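Local coordinates for protein flavin-dependent monooxygenase, oxygenase subunit HsaA (Rhodococcus sp., PDB 2RFQ) that hydroxylates the steroid catabolite 3-HSA to the catechol 3,4-DHSA with reduced FMN and oxygen during cholesterol breakdown, at residues Lys274-Pro277 and Phe278-Val281. Sequence-based numbering, arbitrary orientation.
Sequences KDDP and FAKV
The side chain of D276 has CG anti to its own N (chi1 179°), which swings the carboxylate forward to the start of the helix that A279 belongs to. D276 is the N-cap. D276 OD2 accepts a hydrogen bond from A279 N at 3.2 Å. The N-H comes from above the carboxylate, 75° out of its plane. D276 OD2 also lies 3.0 Å from F278 N. Such a carboxylate would probably interact well with the positive end of the helix dipole. The other oxygen, D276 OD1, rests 3.5 Å from A279 CB.

P277 occupies the first helical position, and its ring leaves no N-H there to be capped. The main chain then takes up the helical pattern. A weak bond runs from K280 N to D276 O, and a firmer one of 2.9 Å from V281 N to P277 O. V281 CG2 also touches P277 O. F278 CG lies anti to its carbonyl carbon (chi1 -61°), which sets the ring alongside the proline. P277 CG is 4.2 Å from F278 CD2, and D276 OD2 approaches the edge of the ring, near its plane. K280 lays its CG against D276 O, and its extended chain carries NZ to a hydrogen bond with OG1 of T382 of a second subunit.

This is the capped N-terminus of a long helix in the acyl-CoA dehydrogenase-type C-terminal domain. It lies at a tetramer interface: F278 meets F278 of a third subunit, ring against ring, and P277 packs on V378 of the second. Residues 274-276 close the loop that follows helix 233-266, and P277 opens helix 277-309.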
loop_
_atom_site.group_PDB
_atom_site.type_symbol
_atom_site.label_atom_id
_atom_site.label_comp_id
_atom_site.label_asym_id
_atom_site.label_seq_id
_atom_site.Cartn_x
_atom_site.Cartn_y
_atom_site.Cartn_z
ATOM N N LYS A 274 10.838 -16.244 18.782
ATOM C CA LYS A 274 10.444 -17.628 18.578
ATOM C C LYS A 274 9.051 -17.751 17.960
ATOM O O LYS A 274 8.769 -18.725 17.256
ATOM C CB LYS A 274 10.559 -18.441 19.871
ATOM C CG LYS A 274 10.246 -19.931 19.706
ATOM C CD LYS A 274 11.312 -20.679 18.908
ATOM C CE LYS A 274 12.337 -21.317 19.824
ATOM N NZ LYS A 274 13.445 -21.990 19.076
ATOM N N ASP A 275 8.186 -16.774 18.228
ATOM C CA ASP A 275 6.814 -16.804 17.724
ATOM C C ASP A 275 6.384 -15.390 17.336
ATOM O O ASP A 275 5.580 -14.742 18.021
ATOM C CB ASP A 275 5.860 -17.419 18.752
ATOM N N ASP A 276 6.979 -14.889 16.263
ATOM C CA ASP A 276 6.624 -13.567 15.744
ATOM C C ASP A 276 5.880 -13.764 14.426
ATOM O O ASP A 276 6.502 -13.925 13.368
ATOM C CB ASP A 276 7.892 -12.731 15.533
ATOM C CG ASP A 276 7.613 -11.325 14.967
ATOM O OD1 ASP A 276 8.574 -10.547 14.886
ATOM O OD2 ASP A 276 6.467 -10.981 14.627
ATOM N N PRO A 277 4.545 -13.698 14.472
ATOM C CA PRO A 277 3.854 -13.985 13.231
ATOM C C PRO A 277 4.055 -12.875 12.207
ATOM O O PRO A 277 3.923 -13.120 11.011
ATOM C CB PRO A 277 2.376 -14.080 13.651
ATOM C CG PRO A 277 2.270 -13.235 14.877
ATOM C CD PRO A 277 3.618 -13.362 15.574
ATOM N N PHE A 278 4.320 -11.647 12.657
ATOM C CA PHE A 278 4.519 -10.567 11.688
ATOM C C PHE A 278 5.791 -10.743 10.867
ATOM O O PHE A 278 5.784 -10.477 9.664
ATOM C CB PHE A 278 4.464 -9.209 12.385
ATOM C CG PHE A 278 3.144 -8.955 13.049
ATOM C CD1 PHE A 278 2.031 -8.579 12.297
ATOM C CD2 PHE A 278 2.990 -9.147 14.426
ATOM C CE1 PHE A 278 0.779 -8.368 12.925
ATOM C CE2 PHE A 278 1.750 -8.939 15.050
ATOM C CZ PHE A 278 0.651 -8.553 14.297
ATOM N N ALA A 279 6.870 -11.194 11.503
ATOM C CA ALA A 279 8.105 -11.432 10.761
ATOM C C ALA A 279 7.857 -12.532 9.721
ATOM O O ALA A 279 8.348 -12.452 8.578
ATOM C CB ALA A 279 9.250 -11.812 11.692
ATOM N N LYS A 280 7.079 -13.541 10.113
ATOM C CA LYS A 280 6.736 -14.634 9.193
ATOM C C LYS A 280 5.932 -14.108 8.019
ATOM O O LYS A 280 6.178 -14.477 6.848
ATOM C CB LYS A 280 5.964 -15.720 9.926
ATOM C CG LYS A 280 6.821 -16.426 10.966
ATOM C CD LYS A 280 6.010 -17.424 11.771
ATOM C CE LYS A 280 6.893 -18.174 12.758
ATOM N NZ LYS A 280 6.040 -19.124 13.559
ATOM N N VAL A 281 4.966 -13.228 8.298
ATOM C CA VAL A 281 4.154 -12.674 7.201
ATOM C C VAL A 281 5.017 -11.845 6.221
ATOM O O VAL A 281 4.864 -11.923 4.996
ATOM C CB VAL A 281 2.986 -11.824 7.752
ATOM C CG1 VAL A 281 2.358 -10.967 6.634
ATOM C CG2 VAL A 281 1.978 -12.758 8.425
#